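Amine oxidase (Emericella nidulans, PDB 3PGB) probably oxidises primary amines such as methylamine to aldehydes, using a copper ion and one topaquinone cofactor in each subunit. Local coordinates at residues Gln374-Glu379 with Gly496-Glu501. Sequence-based numbering, arbitrary orientation.
Sequences QRVLYE and GTIGVE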
ATOM      1  N   GLN A 374       6.444 -21.978  16.181  1.00 18.00           N
ATOM      2  CA  GLN A 374       6.787 -21.053  17.261  1.00 17.92           C
ATOM      3  C   GLN A 374       5.816 -19.862  17.267  1.00 17.21           C
ATOM      4  O   GLN A 374       5.506 -19.299  16.218  1.00 17.22           O
ATOM      5  CB  GLN A 374       8.236 -20.585  17.079  1.00 18.14           C
ATOM      6  CG  GLN A 374       8.715 -19.525  18.058  1.00 19.85           C
ATOM      7  CD  GLN A 374       8.641 -19.993  19.501  1.00 21.81           C
ATOM      8  OE1 GLN A 374       9.178 -21.050  19.849  1.00 21.68           O
ATOM      9  NE2 GLN A 374       7.969 -19.208  20.349  1.00 22.67           N
ATOM     10  N   ARG A 375       5.333 -19.489  18.448  1.00 16.52           N
ATOM     11  CA  ARG A 375       4.384 -18.387  18.577  1.00 15.92           C
ATOM     12  C   ARG A 375       5.067 -17.048  18.279  1.00 15.38           C
ATOM     13  O   ARG A 375       6.189 -16.810  18.723  1.00 15.01           O
ATOM     14  CB  ARG A 375       3.775 -18.354  19.985  1.00 15.77           C
ATOM     15  CG  ARG A 375       2.738 -17.243  20.167  1.00 16.13           C
ATOM     16  CD  ARG A 375       2.056 -17.276  21.529  1.00 17.04           C
ATOM     17  NE  ARG A 375       1.468 -18.588  21.810  1.00 17.46           N
ATOM     18  CZ  ARG A 375       1.825 -19.407  22.802  1.00 16.75           C
ATOM     19  NH1 ARG A 375       2.770 -19.077  23.674  1.00 15.84           N
ATOM     20  NH2 ARG A 375       1.213 -20.576  22.926  1.00 17.55           N
ATOM     21  N   VAL A 376       4.386 -16.193  17.515  1.00 14.78           N
ATOM     22  CA  VAL A 376       4.834 -14.812  17.304  1.00 14.35           C
ATOM     23  C   VAL A 376       3.835 -13.806  17.881  1.00 13.93           C
ATOM     24  O   VAL A 376       4.232 -12.731  18.311  1.00 13.76           O
ATOM     25  CB  VAL A 376       5.118 -14.504  15.813  1.00 14.21           C
ATOM     26  CG1 VAL A 376       5.622 -15.753  15.096  1.00 13.88           C
ATOM     27  CG2 VAL A 376       3.899 -13.933  15.128  1.00 14.66           C
ATOM     28  N   LEU A 377       2.551 -14.161  17.894  1.00 13.62           N
ATOM     29  CA  LEU A 377       1.503 -13.321  18.476  1.00 13.36           C
ATOM     30  C   LEU A 377       0.512 -14.169  19.271  1.00 13.18           C
ATOM     31  O   LEU A 377      -0.097 -15.096  18.734  1.00 12.95           O
ATOM     32  CB  LEU A 377       0.752 -12.574  17.371  1.00 13.43           C
ATOM     33  CG  LEU A 377       1.497 -11.474  16.598  1.00 13.22           C
ATOM     34  CD1 LEU A 377       1.161 -11.513  15.116  1.00 13.20           C
ATOM     35  CD2 LEU A 377       1.193 -10.100  17.178  1.00 12.87           C
ATOM     36  N   TYR A 378       0.361 -13.860  20.556  1.00 13.19           N
ATOM     37  CA  TYR A 378      -0.660 -14.508  21.380  1.00 13.24           C
ATOM     38  C   TYR A 378      -2.053 -14.071  20.935  1.00 13.12           C
ATOM     39  O   TYR A 378      -2.987 -14.865  20.955  1.00 12.85           O
ATOM     40  CB  TYR A 378      -0.461 -14.197  22.876  1.00 13.39           C
ATOM     41  CG  TYR A 378      -1.613 -14.667  23.746  1.00 13.60           C
ATOM     42  CD1 TYR A 378      -1.738 -16.004  24.108  1.00 13.92           C
ATOM     43  CD2 TYR A 378      -2.588 -13.779  24.180  1.00 13.93           C
ATOM     44  CE1 TYR A 378      -2.794 -16.442  24.891  1.00 14.15           C
ATOM     45  CE2 TYR A 378      -3.652 -14.208  24.960  1.00 14.79           C
ATOM     46  CZ  TYR A 378      -3.750 -15.540  25.311  1.00 14.86           C
ATOM     47  OH  TYR A 378      -4.809 -15.963  26.083  1.00 15.77           O
ATOM     48  N   GLU A 379      -2.176 -12.806  20.540  1.00 13.16           N
ATOM     49  CA  GLU A 379      -3.465 -12.207  20.218  1.00 13.41           C
ATOM     50  C   GLU A 379      -3.307 -11.061  19.212  1.00 13.06           C
ATOM     51  O   GLU A 379      -2.405 -10.233  19.347  1.00 13.10           O
ATOM     52  CB  GLU A 379      -4.137 -11.689  21.496  1.00 13.57           C
ATOM     53  CG  GLU A 379      -5.532 -11.088  21.268  1.00 14.82           C
ATOM     54  CD  GLU A 379      -6.125 -10.435  22.510  1.00 16.63           C
ATOM     55  OE1 GLU A 379      -7.314 -10.057  22.453  1.00 17.28           O
ATOM     56  OE2 GLU A 379      -5.412 -10.288  23.537  1.00 18.54           O
ATOM     57  N   GLY A 496       6.899 -14.951   5.475  1.00 14.33           N
ATOM     58  CA  GLY A 496       6.645 -14.833   6.902  1.00 14.37           C
ATOM     59  C   GLY A 496       5.913 -13.567   7.290  1.00 14.51           C
ATOM     60  O   GLY A 496       5.692 -13.318   8.470  1.00 14.84           O
ATOM     61  N   THR A 497       5.515 -12.773   6.303  1.00 14.72           N
ATOM     62  CA  THR A 497       4.888 -11.486   6.563  1.00 14.87           C
ATOM     63  C   THR A 497       3.399 -11.647   6.883  1.00 14.99           C
ATOM     64  O   THR A 497       2.655 -12.280   6.134  1.00 15.16           O
ATOM     65  CB  THR A 497       5.072 -10.536   5.367  1.00 14.92           C
ATOM     66  OG1 THR A 497       6.475 -10.286   5.165  1.00 15.30           O
ATOM     67  CG2 THR A 497       4.350  -9.220   5.602  1.00 14.73           C
ATOM     68  N   ILE A 498       2.985 -11.080   8.010  1.00 15.10           N
ATOM     69  CA  ILE A 498       1.586 -11.045   8.423  1.00 14.99           C
ATOM     70  C   ILE A 498       1.081  -9.658   8.120  1.00 15.16           C
ATOM     71  O   ILE A 498       1.751  -8.683   8.453  1.00 15.38           O
ATOM     72  CB  ILE A 498       1.442 -11.271   9.943  1.00 15.01           C
ATOM     73  CG1 ILE A 498       1.997 -12.647  10.345  1.00 14.90           C
ATOM     74  CG2 ILE A 498      -0.024 -11.110  10.373  1.00 14.87           C
ATOM     75  CD1 ILE A 498       2.557 -12.698  11.751  1.00 14.40           C
ATOM     76  N   GLY A 499      -0.089  -9.553   7.499  1.00 15.37           N
ATOM     77  CA  GLY A 499      -0.662  -8.250   7.156  1.00 15.45           C
ATOM     78  C   GLY A 499      -2.015  -8.048   7.804  1.00 15.71           C
ATOM     79  O   GLY A 499      -2.826  -8.975   7.858  1.00 16.00           O
ATOM     80  N   VAL A 500      -2.255  -6.840   8.308  1.00 15.71           N
ATOM     81  CA  VAL A 500      -3.575  -6.456   8.801  1.00 15.51           C
ATOM     82  C   VAL A 500      -4.050  -5.244   8.005  1.00 15.61           C
ATOM     83  O   VAL A 500      -3.389  -4.211   7.997  1.00 15.71           O
ATOM     84  CB  VAL A 500      -3.547  -6.124  10.305  1.00 15.62           C
ATOM     85  CG1 VAL A 500      -4.965  -5.883  10.826  1.00 14.83           C
ATOM     86  CG2 VAL A 500      -2.864  -7.247  11.090  1.00 15.10           C
ATOM     87  N   GLU A 501      -5.186  -5.386   7.324  1.00 15.67           N
ATOM     88  CA  GLU A 501      -5.728  -4.331   6.467  1.00 15.82           C
ATOM     89  C   GLU A 501      -7.178  -4.004   6.780  1.00 15.25           C
ATOM     90  O   GLU A 501      -7.944  -4.858   7.234  1.00 14.85           O
ATOM     91  CB  GLU A 501      -5.685  -4.760   5.003  1.00 16.17           C
ATOM     92  CG  GLU A 501      -4.315  -4.779   4.372  1.00 18.34           C
ATOM     93  CD  GLU A 501      -4.361  -5.286   2.939  1.00 21.26           C
ATOM     94  OE1 GLU A 501      -5.302  -4.913   2.192  1.00 23.25           O
ATOM     95  OE2 GLU A 501      -3.460  -6.066   2.562  1.00 23.87           O
TER
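Ile498 pushes its CD1 methyl against two neighbouring side chains, Val376 and Leu377. Its CD1 lies 3.8 Å from CG2 of Val376. The same CD1 also lies 3.8 Å from CD1 of Leu377. Both approaches are tip to tip, and the one methyl of Ile498 meets a branch end of each partner. In Ile498, CG1 stands anti to the carbonyl carbon (chi1 -61°), and the near-extended chi2 of 150° carries CD1 out toward 374-379. The backbones stay well apart. The closest CA atoms, those of Val376 and Ile498, are 10.2 Å from each other, and no hydrogen bond crosses between the segments.

The chain turns corners at Val376 and Tyr378. Val376 and Leu377 both direct their CB atoms toward 496-501, which brings these consecutive residues to the same methyl. Phe719 of strand 714-722, which pairs with strand 498-504, touches both Leu377 and Ile498. Leu377 also packs on Phe542, a calcium-site residue, and the nearest atom of its side chain is about 8 Å from the bound calcium ion.

This is packing between strands 374-389 and 498-504 in the beta-sandwich enzyme domain of a copper amine oxidase. The contact is small, 86 Å² summed over both sides, and its three touching residues are buried. It is apolar, methyl against methyl, and adds a small share of the buried packing without setting a register between 374-379 and 496-501.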